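Local atomic coordinates of vinylacetyl-CoA Delta-isomerase (Nitrosopumilus maritimus SCM1, PDB entry 6VJR), a protein that acts as an oxygen-tolerant 4-hydroxybutyryl-CoA dehydratase, carrying FAD and a [4Fe-4S] cluster, and probably also isomerises vinylacetyl-CoA. Residues Gly145-Pro150 against Ala183-Gln187; Pro164-Ile170 against Asp210-Val214; Ile243-Asn247 against Arg426-Asn430. One frame throughout, in Å; residues are numbered along the deposited sequence.

Contact 1 of 3, residues Gly145-Pro150 against Ala183-Gln187; sequences GAMTDP and AKAHQ. With FAD (flavin-adenine dinucleotide), chain F.
Lys184 ends between two oxygens of segment 145-150: NZ donates to Met147 O and, as a salt bridge, to Asp149 OD2, both at 2.9 Å. A bend at chi2 (-63°) takes its chain past Ala146 before it straightens beside Asp149, which points the same way. Outside partners strengthen this pair, Thr168 N donating to the carboxylate and Met199 O accepting from the ammonium. Ala185 N donates a hydrogen bond to Thr148 O at 2.8 Å, and Pro150 CG packs 3.8 Å from Ala183 CB.

On the flavin side, Met147 N, Thr148 N and Gln187 NE2 converge on FAD O2, the last at 3.1 Å. Thr148 OG1 donates to FAD N1 at 2.9 Å. These donors would probably draw electron density toward the N1-C2=O2 end of the isoalloxazine.

Toward the phosphates the segments, though still buried, meet more loosely across a water and the cofactor. Thr148 CG2 lies 4.0 Å from CD2 at the His186 ring edge, and the water links Asp149 O, His186 NE2 and FAD O2P. His186 ND1 bonds to Thr390 of the second subunit.

The contact joins two sheets at the cofactor: strand 143-146 runs beside strand 195-198, and strand 177-188 pairs with strand 254-259.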
loop_
_atom_site.group_PDB
_atom_site.type_symbol
_atom_site.label_atom_id
_atom_site.label_comp_id
_atom_site.label_asym_id
_atom_site.label_seq_id
_atom_site.Cartn_x
_atom_site.Cartn_y
_atom_site.Cartn_z
ATOM N N GLY A 145 31.471 14.558 0.365
ATOM C CA GLY A 145 31.542 13.537 -0.652
ATOM C C GLY A 145 30.809 14.047 -1.858
ATOM O O GLY A 145 29.588 14.060 -1.854
ATOM N N ALA A 146 31.577 14.457 -2.865
ATOM C CA ALA A 146 31.009 15.175 -3.976
ATOM C C ALA A 146 31.012 14.312 -5.231
ATOM O O ALA A 146 31.920 14.399 -6.070
ATOM C CB ALA A 146 31.741 16.489 -4.175
ATOM N N MET A 147 29.906 13.579 -5.411
ATOM C CA MET A 147 29.805 12.656 -6.531
ATOM C C MET A 147 28.914 13.217 -7.638
ATOM O O MET A 147 29.311 13.239 -8.800
ATOM C CB MET A 147 29.302 11.301 -6.034
ATOM C CG MET A 147 29.002 10.323 -7.152
ATOM S SD MET A 147 28.764 8.616 -6.619
ATOM C CE MET A 147 30.422 8.200 -6.066
ATOM N N THR A 148 27.710 13.619 -7.289
ATOM C CA THR A 148 26.694 13.916 -8.288
ATOM C C THR A 148 26.952 15.219 -9.026
ATOM O O THR A 148 26.822 16.301 -8.465
ATOM C CB THR A 148 25.324 13.957 -7.628
ATOM O OG1 THR A 148 25.106 12.844 -6.767
ATOM C CG2 THR A 148 24.252 14.037 -8.694
ATOM N N ASP A 149 27.154 15.097 -10.350
ATOM C CA ASP A 149 27.279 16.223 -11.257
ATOM C C ASP A 149 25.870 16.673 -11.657
ATOM O O ASP A 149 24.862 16.019 -11.364
ATOM C CB ASP A 149 28.042 15.843 -12.522
ATOM C CG ASP A 149 29.349 15.126 -12.213
ATOM O OD1 ASP A 149 29.266 13.909 -11.955
ATOM O OD2 ASP A 149 30.389 15.802 -12.101
ATOM N N PRO A 150 25.738 17.851 -12.291
ATOM C CA PRO A 150 24.435 18.294 -12.772
ATOM C C PRO A 150 23.801 17.372 -13.813
ATOM O O PRO A 150 22.580 17.265 -13.796
ATOM C CB PRO A 150 24.703 19.697 -13.294
ATOM C CG PRO A 150 25.934 20.140 -12.540
ATOM C CD PRO A 150 26.745 18.886 -12.443
ATOM N N ALA A 183 30.973 20.812 -12.192
ATOM C CA ALA A 183 30.205 21.191 -11.024
ATOM C C ALA A 183 29.738 19.930 -10.315
ATOM O O ALA A 183 29.667 18.863 -10.949
ATOM C CB ALA A 183 29.043 22.023 -11.447
ATOM N N LYS A 184 29.376 20.089 -9.054
ATOM C CA LYS A 184 28.791 19.017 -8.258
ATOM C C LYS A 184 27.545 19.600 -7.582
ATOM O O LYS A 184 27.618 20.660 -6.981
ATOM C CB LYS A 184 29.804 18.487 -7.234
ATOM C CG LYS A 184 30.988 17.757 -7.858
ATOM C CD LYS A 184 30.754 16.469 -8.651
ATOM C CE LYS A 184 32.003 15.729 -8.982
ATOM N NZ LYS A 184 31.675 14.575 -9.845
ATOM N N ALA A 185 26.372 18.980 -7.829
ATOM C CA ALA A 185 25.103 19.502 -7.360
ATOM C C ALA A 185 24.655 18.823 -6.073
ATOM O O ALA A 185 25.067 17.713 -5.762
ATOM C CB ALA A 185 24.074 19.355 -8.461
ATOM N N HIS A 186 23.758 19.504 -5.344
ATOM C CA HIS A 186 23.073 18.948 -4.168
ATOM C C HIS A 186 24.035 18.584 -3.034
ATOM O O HIS A 186 23.840 17.579 -2.356
ATOM C CB HIS A 186 22.320 17.662 -4.508
ATOM C CG HIS A 186 21.718 17.673 -5.867
ATOM N ND1 HIS A 186 20.643 18.431 -6.291
ATOM C CD2 HIS A 186 22.113 16.935 -6.917
ATOM C CE1 HIS A 186 20.435 18.160 -7.566
ATOM N NE2 HIS A 186 21.301 17.240 -7.959
ATOM N N GLN A 187 25.111 19.324 -2.892
ATOM C CA GLN A 187 26.204 18.870 -2.027
ATOM C C GLN A 187 26.001 19.176 -0.555
ATOM O O GLN A 187 26.024 20.335 -0.148
ATOM C CB GLN A 187 27.489 19.489 -2.566
ATOM C CG GLN A 187 27.875 18.926 -3.917
ATOM C CD GLN A 187 28.106 17.440 -3.882
ATOM O OE1 GLN A 187 28.737 16.935 -2.971
ATOM N NE2 GLN A 187 27.601 16.713 -4.874
HETATM P PA FAD F . 17.646 12.681 -11.942
HETATM O O1A FAD F . 18.721 11.743 -12.312
HETATM O O2A FAD F . 17.401 13.828 -12.836
HETATM O O5B FAD F . 16.370 11.784 -11.619
HETATM C C5B FAD F . 15.027 12.211 -11.953
HETATM C C4B FAD F . 14.245 11.010 -12.400
HETATM O O4B FAD F . 14.718 10.586 -13.702
HETATM C C3B FAD F . 14.303 9.764 -11.496
HETATM O O3B FAD F . 13.036 9.100 -11.483
HETATM C C2B FAD F . 15.347 8.892 -12.183
HETATM O O2B FAD F . 15.286 7.499 -11.918
HETATM C C1B FAD F . 15.067 9.208 -13.655
HETATM N N9A FAD F . 16.227 9.037 -14.520
HETATM C C8A FAD F . 17.399 9.761 -14.578
HETATM N N7A FAD F . 18.243 9.372 -15.500
HETATM C C5A FAD F . 17.602 8.295 -16.084
HETATM C C6A FAD F . 17.979 7.434 -17.136
HETATM N N6A FAD F . 19.112 7.584 -17.823
HETATM N N1A FAD F . 17.143 6.415 -17.439
HETATM C C2A FAD F . 15.986 6.311 -16.760
HETATM N N3A FAD F . 15.503 7.074 -15.783
HETATM C C4A FAD F . 16.368 8.061 -15.475
HETATM N N1 FAD F . 24.978 13.848 -4.081
HETATM C C2 FAD F . 26.307 13.977 -3.755
HETATM O O2 FAD F . 27.220 13.647 -4.529
HETATM N N3 FAD F . 26.639 14.427 -2.492
HETATM C C4 FAD F . 25.771 14.807 -1.509
HETATM O O4 FAD F . 26.156 15.295 -0.461
HETATM C C4X FAD F . 24.373 14.759 -1.909
HETATM N N5 FAD F . 23.448 15.143 -1.023
HETATM C C5X FAD F . 22.158 15.304 -1.484
HETATM C C6 FAD F . 21.190 15.920 -0.678
HETATM C C7 FAD F . 19.897 16.141 -1.128
HETATM C C7M FAD F . 18.919 16.904 -0.266
HETATM C C8 FAD F . 19.498 15.604 -2.368
HETATM C C8M FAD F . 18.075 15.729 -2.830
HETATM C C9 FAD F . 20.402 14.918 -3.144
HETATM C C9A FAD F . 21.751 14.789 -2.726
HETATM N N10 FAD F . 22.721 14.211 -3.543
HETATM C C10 FAD F . 24.076 14.254 -3.214
HETATM C "C1'" FAD F . 22.321 13.940 -4.937
HETATM C "C2'" FAD F . 21.574 12.662 -5.230
HETATM O "O2'" FAD F . 22.532 11.603 -5.280
HETATM C "C3'" FAD F . 20.836 12.784 -6.571
HETATM O "O3'" FAD F . 19.774 13.694 -6.351
HETATM C "C4'" FAD F . 20.370 11.455 -7.187
HETATM O "O4'" FAD F . 21.492 10.693 -7.655
HETATM C "C5'" FAD F . 19.403 11.652 -8.340
HETATM O "O5'" FAD F . 20.013 12.448 -9.343
HETATM P P FAD F . 19.329 13.744 -9.870
HETATM O O1P FAD F . 19.001 14.676 -8.789
HETATM O O2P FAD F . 20.154 14.226 -10.988
HETATM O O3P FAD F . 17.909 13.306 -10.471
HETATM O O HOH W 1 22.125 16.162 -10.568
#

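Contact 2 of 3, residues Pro164-Ile170 against Asp210-Val214; sequences PDLFTRI and DWAIV
The indole N-H of Trp211 is shared between two backbone carbonyls. NE1 donates to Pro164 O at 3.2 Å, with the oxygen only 5° out of the ring plane; a second, weak bond runs from NE1 to Phe167 O at 2.9 Å. Both acceptors lie at the ring edge, which should limit the rotation of the indole. The backbone adds a straight bond from Ile170 N to Asp210 O, 2.9 Å long with 169° at the hydrogen. Waters supply further links, one donating to both Thr168 O and Trp211 O, another to Ile170 O and Asp210 OD2.

Over the indole face comes a CH-pi contact: Arg169 CB stands 3.7 Å from the centroid of the Trp211 five-membered ring. With CG held between the backbone N and the carbonyl carbon (chi1 63°), the arginine chain runs alongside the indole, and its NE and NH2 both grip Asp165 OD1, NE at 2.8 Å. Asp165 OD2 meets Lys408 of the second subunit.

Apolar packing supplies the rest. Phe167 CB presses on Trp211 CD1 at 3.4 Å, while the Ile170 and Ile213 side chains cross obliquely, CG1 of the first 3.8 Å from CB of the second.

Strand 169-173 thus meets the start of strand 213-218 just after the inverse gamma turn centred on Ala212, with Ile213 also packing on strand 177-188 and Ile170 on His272 of strand 269-272.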
loop_
_atom_site.group_PDB
_atom_site.type_symbol
_atom_site.label_atom_id
_atom_site.label_comp_id
_atom_site.label_asym_id
_atom_site.label_seq_id
_atom_site.Cartn_x
_atom_site.Cartn_y
_atom_site.Cartn_z
ATOM N N PRO A 164 30.636 19.661 -22.411
ATOM C CA PRO A 164 31.395 18.643 -21.706
ATOM C C PRO A 164 31.545 18.874 -20.203
ATOM O O PRO A 164 31.863 17.937 -19.515
ATOM C CB PRO A 164 32.723 18.609 -22.444
ATOM C CG PRO A 164 32.824 20.035 -22.908
ATOM C CD PRO A 164 31.455 20.362 -23.422
ATOM N N ASP A 165 31.339 20.104 -19.714
ATOM C CA ASP A 165 31.495 20.438 -18.308
ATOM C C ASP A 165 30.317 19.954 -17.457
ATOM O O ASP A 165 30.354 20.099 -16.246
ATOM C CB ASP A 165 31.659 21.935 -18.127
ATOM C CG ASP A 165 32.919 22.516 -18.749
ATOM O OD1 ASP A 165 33.910 21.757 -18.888
ATOM O OD2 ASP A 165 32.885 23.713 -19.115
ATOM N N LEU A 166 29.251 19.374 -18.059
ATOM C CA LEU A 166 28.074 18.982 -17.295
ATOM C C LEU A 166 28.326 17.768 -16.400
ATOM O O LEU A 166 27.532 17.468 -15.491
ATOM C CB LEU A 166 26.860 18.790 -18.188
ATOM C CG LEU A 166 26.304 20.067 -18.820
ATOM C CD1 LEU A 166 25.313 19.854 -19.966
ATOM C CD2 LEU A 166 25.631 20.872 -17.739
ATOM N N PHE A 167 29.451 17.089 -16.654
ATOM C CA PHE A 167 30.081 16.199 -15.700
ATOM C C PHE A 167 31.503 16.711 -15.501
ATOM O O PHE A 167 32.148 17.161 -16.463
ATOM C CB PHE A 167 30.134 14.754 -16.213
ATOM C CG PHE A 167 28.812 14.021 -16.327
ATOM C CD1 PHE A 167 27.942 14.299 -17.380
ATOM C CD2 PHE A 167 28.463 13.037 -15.427
ATOM C CE1 PHE A 167 26.768 13.597 -17.520
ATOM C CE2 PHE A 167 27.255 12.359 -15.554
ATOM C CZ PHE A 167 26.436 12.620 -16.625
ATOM N N THR A 168 32.010 16.580 -14.281
ATOM C CA THR A 168 33.319 17.091 -13.901
ATOM C C THR A 168 34.454 16.324 -14.593
ATOM O O THR A 168 34.483 15.094 -14.631
ATOM C CB THR A 168 33.424 17.038 -12.374
ATOM O OG1 THR A 168 32.447 17.905 -11.809
ATOM C CG2 THR A 168 34.781 17.496 -11.871
ATOM N N ARG A 169 35.398 17.076 -15.154
ATOM C CA ARG A 169 36.463 16.489 -15.956
ATOM C C ARG A 169 37.813 17.179 -15.744
ATOM O O ARG A 169 37.905 18.318 -15.297
ATOM C CB ARG A 169 36.110 16.584 -17.438
ATOM C CG ARG A 169 35.985 18.030 -17.904
ATOM C CD ARG A 169 35.421 18.111 -19.306
ATOM N NE ARG A 169 35.244 19.486 -19.796
ATOM C CZ ARG A 169 35.973 20.053 -20.746
ATOM N NH1 ARG A 169 36.726 19.301 -21.485
ATOM N NH2 ARG A 169 35.853 21.330 -21.050
ATOM N N ILE A 170 38.862 16.446 -16.101
ATOM C CA ILE A 170 40.198 17.015 -16.201
ATOM C C ILE A 170 40.273 17.850 -17.478
ATOM O O ILE A 170 39.994 17.354 -18.566
ATOM C CB ILE A 170 41.230 15.890 -16.256
ATOM C CG1 ILE A 170 41.136 14.978 -15.024
ATOM C CG2 ILE A 170 42.640 16.439 -16.429
ATOM C CD1 ILE A 170 41.827 13.642 -15.196
ATOM N N ASP A 210 38.472 11.329 -19.691
ATOM C CA ASP A 210 38.748 12.630 -19.089
ATOM C C ASP A 210 37.940 12.874 -17.806
ATOM O O ASP A 210 38.290 13.729 -16.999
ATOM C CB ASP A 210 38.514 13.752 -20.080
ATOM C CG ASP A 210 39.515 13.835 -21.214
ATOM O OD1 ASP A 210 40.497 13.048 -21.198
ATOM O OD2 ASP A 210 39.289 14.673 -22.113
ATOM N N TRP A 211 36.826 12.154 -17.642
ATOM C CA TRP A 211 35.940 12.294 -16.506
ATOM C C TRP A 211 36.277 11.299 -15.394
ATOM O O TRP A 211 35.654 11.336 -14.346
ATOM C CB TRP A 211 34.480 12.142 -16.968
ATOM C CG TRP A 211 33.982 13.268 -17.830
ATOM C CD1 TRP A 211 33.293 14.351 -17.400
ATOM C CD2 TRP A 211 34.112 13.425 -19.269
ATOM N NE1 TRP A 211 32.986 15.178 -18.447
ATOM C CE2 TRP A 211 33.450 14.636 -19.605
ATOM C CE3 TRP A 211 34.695 12.674 -20.295
ATOM C CZ2 TRP A 211 33.358 15.102 -20.909
ATOM C CZ3 TRP A 211 34.585 13.125 -21.594
ATOM C CH2 TRP A 211 33.943 14.328 -21.892
ATOM N N ALA A 212 37.304 10.452 -15.583
ATOM C CA ALA A 212 37.715 9.491 -14.578
ATOM C C ALA A 212 38.709 10.147 -13.613
ATOM O O ALA A 212 39.927 9.941 -13.674
ATOM C CB ALA A 212 38.286 8.248 -15.217
ATOM N N ILE A 213 38.184 11.037 -12.764
ATOM C CA ILE A 213 38.990 11.814 -11.823
ATOM C C ILE A 213 38.360 11.718 -10.438
ATOM O O ILE A 213 37.173 11.995 -10.242
ATOM C CB ILE A 213 39.155 13.275 -12.288
ATOM C CG1 ILE A 213 39.959 14.122 -11.296
ATOM C CG2 ILE A 213 37.818 13.925 -12.631
ATOM C CD1 ILE A 213 41.400 13.679 -11.123
ATOM N N VAL A 214 39.199 11.327 -9.471
ATOM C CA VAL A 214 38.911 11.471 -8.059
ATOM C C VAL A 214 39.993 12.335 -7.447
ATOM O O VAL A 214 41.176 12.038 -7.615
ATOM C CB VAL A 214 38.866 10.127 -7.303
ATOM C CG1 VAL A 214 38.663 10.349 -5.793
ATOM C CG2 VAL A 214 37.780 9.218 -7.891
HETATM O O HOH W 2 33.602 12.918 -13.310
HETATM O O HOH W 3 38.905 17.272 -20.962
#

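Contact 3 of 3, residues Ile243-Asn247 against Arg426-Asn430; sequences IDDGN and RLIEN. With NA (sodium ion), chain K.
The Asp244 carboxylate and the Arg426 guanidinium stand 80° apart, so their salt bridge is not a coplanar fork. A bend at chi2 (-66°) lays Arg426 CD and NE alongside Asp244. NE donates to Asp244 OD1 at 3.0 Å from above the carboxylate plane, while OD1 is tilted 27° from the guanidinium plane. On the helix, NH1 bonds to Glu429 OE1 at 2.9 Å, again from above that carboxylate, and NH2 reaches Leu391 O. Glu429 OE1 also pairs with Arg236. Asp244 OD2 accepts a hydrogen bond from Glu394 N and forms a salt bridge with Arg230 of the second subunit.

A methionine in place of Arg426 would probably leave Asp244 OD1 without this salt bridge, Leu391 O without this donor and Glu429 OE1 with only Arg236 of its two cations.

Gly246 sits directly against the helix, its CA 3.5 Å from Arg426 O; any CB there would strike that oxygen and Asn430 CB. Arg426 CB approaches Ile243 O at 3.2 Å. Asp245 points away from the helix and binds the sodium ion through OD1 at 2.4 Å, beside two waters and the carbonyl oxygens of Arg236, Glu239 and Gly241.

The type I turn between strands 224-228 and 254-259 is thus seated on helix 418-432, whose Ile428 packs on helix 295-314.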
loop_
_atom_site.group_PDB
_atom_site.type_symbol
_atom_site.label_atom_id
_atom_site.label_comp_id
_atom_site.label_asym_id
_atom_site.label_seq_id
_atom_site.Cartn_x
_atom_site.Cartn_y
_atom_site.Cartn_z
ATOM N N ILE A 243 9.922 30.066 17.154
ATOM C CA ILE A 243 8.848 29.091 17.150
ATOM C C ILE A 243 8.506 28.629 15.733
ATOM O O ILE A 243 8.397 27.434 15.514
ATOM C CB ILE A 243 7.636 29.607 17.924
ATOM C CG1 ILE A 243 7.940 29.796 19.409
ATOM C CG2 ILE A 243 6.427 28.717 17.690
ATOM C CD1 ILE A 243 6.774 30.337 20.211
ATOM N N ASP A 244 8.376 29.557 14.780
ATOM C CA ASP A 244 7.880 29.186 13.460
ATOM C C ASP A 244 8.880 28.322 12.689
ATOM O O ASP A 244 8.510 27.613 11.770
ATOM C CB ASP A 244 7.410 30.406 12.686
ATOM C CG ASP A 244 6.231 31.127 13.315
ATOM O OD1 ASP A 244 5.599 30.502 14.186
ATOM O OD2 ASP A 244 5.971 32.308 12.944
ATOM N N ASP A 245 10.152 28.317 13.094
ATOM C CA ASP A 245 11.155 27.450 12.510
ATOM C C ASP A 245 10.916 25.949 12.778
ATOM O O ASP A 245 11.446 25.084 12.039
ATOM C CB ASP A 245 12.557 27.723 13.067
ATOM C CG ASP A 245 13.103 29.153 13.045
ATOM O OD1 ASP A 245 12.323 30.114 13.045
ATOM O OD2 ASP A 245 14.335 29.326 13.013
ATOM N N GLY A 246 10.227 25.626 13.886
ATOM C CA GLY A 246 9.928 24.255 14.288
ATOM C C GLY A 246 11.090 23.611 15.015
ATOM O O GLY A 246 10.981 23.265 16.194
ATOM N N ASN A 247 12.188 23.408 14.285
ATOM C CA ASN A 247 13.467 23.025 14.847
ATOM C C ASN A 247 14.425 24.177 14.585
ATOM O O ASN A 247 14.986 24.324 13.490
ATOM C CB ASN A 247 13.932 21.756 14.158
ATOM C CG ASN A 247 15.247 21.205 14.653
ATOM O OD1 ASN A 247 16.045 21.895 15.313
ATOM N ND2 ASN A 247 15.459 19.927 14.344
ATOM N N ARG A 426 4.593 23.321 15.011
ATOM C CA ARG A 426 5.647 23.841 14.122
ATOM C C ARG A 426 6.710 22.775 13.838
ATOM O O ARG A 426 7.241 22.711 12.745
ATOM C CB ARG A 426 6.272 25.131 14.664
ATOM C CG ARG A 426 5.298 26.305 14.545
ATOM C CD ARG A 426 5.021 26.653 13.099
ATOM N NE ARG A 426 4.380 27.960 13.033
ATOM C CZ ARG A 426 3.360 28.265 12.193
ATOM N NH1 ARG A 426 3.117 27.478 11.171
ATOM N NH2 ARG A 426 2.689 29.396 12.360
ATOM N N LEU A 427 7.080 21.964 14.847
ATOM C CA LEU A 427 8.024 20.885 14.624
ATOM C C LEU A 427 7.509 19.916 13.551
ATOM O O LEU A 427 8.256 19.530 12.620
ATOM C CB LEU A 427 8.470 20.205 15.906
ATOM C CG LEU A 427 9.509 19.105 15.723
ATOM C CD1 LEU A 427 10.814 19.619 15.143
ATOM C CD2 LEU A 427 9.739 18.402 17.039
ATOM N N ILE A 428 6.239 19.519 13.678
ATOM C CA ILE A 428 5.628 18.618 12.692
ATOM C C ILE A 428 5.618 19.262 11.306
ATOM O O ILE A 428 5.993 18.616 10.328
ATOM C CB ILE A 428 4.237 18.145 13.145
ATOM C CG1 ILE A 428 4.341 17.352 14.437
ATOM C CG2 ILE A 428 3.606 17.294 12.050
ATOM C CD1 ILE A 428 3.007 17.032 15.099
ATOM N N GLU A 429 5.222 20.533 11.217
ATOM C CA GLU A 429 5.256 21.248 9.944
ATOM C C GLU A 429 6.667 21.250 9.340
ATOM O O GLU A 429 6.876 20.985 8.166
ATOM C CB GLU A 429 4.725 22.667 10.144
ATOM C CG GLU A 429 4.576 23.462 8.856
ATOM C CD GLU A 429 4.492 24.997 9.007
ATOM O OE1 GLU A 429 4.902 25.521 10.079
ATOM O OE2 GLU A 429 4.012 25.692 8.071
ATOM N N ASN A 430 7.657 21.525 10.183
ATOM C CA ASN A 430 9.039 21.607 9.751
ATOM C C ASN A 430 9.543 20.299 9.150
ATOM O O ASN A 430 10.311 20.315 8.200
ATOM C CB ASN A 430 9.899 22.007 10.950
ATOM C CG ASN A 430 11.392 21.874 10.772
ATOM O OD1 ASN A 430 12.047 22.672 10.087
ATOM N ND2 ASN A 430 11.933 20.829 11.348
HETATM NA NA NA K . 12.798 32.468 12.933
HETATM O O HOH W 4 7.916 24.939 10.867
HETATM O O HOH W 5 14.908 31.802 13.713
HETATM O O HOH W 6 10.397 33.253 12.764
#

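Contacts 1 and 2 are neighbours, their centres 12 Å apart, and both link the same two sheets. Their segments alternate along the chain: 145-150, 164-170, 183-187, then 210-214. Strands 169-173 and 177-188 are antiparallel partners in one sheet, while strands 143-146 and 213-218 both belong to the four-stranded sheet, so the two contacts tie these sheets together, contact 1 at the flavin and contact 2 farther out. Contact 3 comes later and joins the N-terminal and C-terminal family regions across 178 intervening residues, many of them helical. Its centre is 29 Å from that of contact 1 and 40 Å from that of contact 2. All three touch the second subunit, which also contributes residues to the FAD site at contact 1.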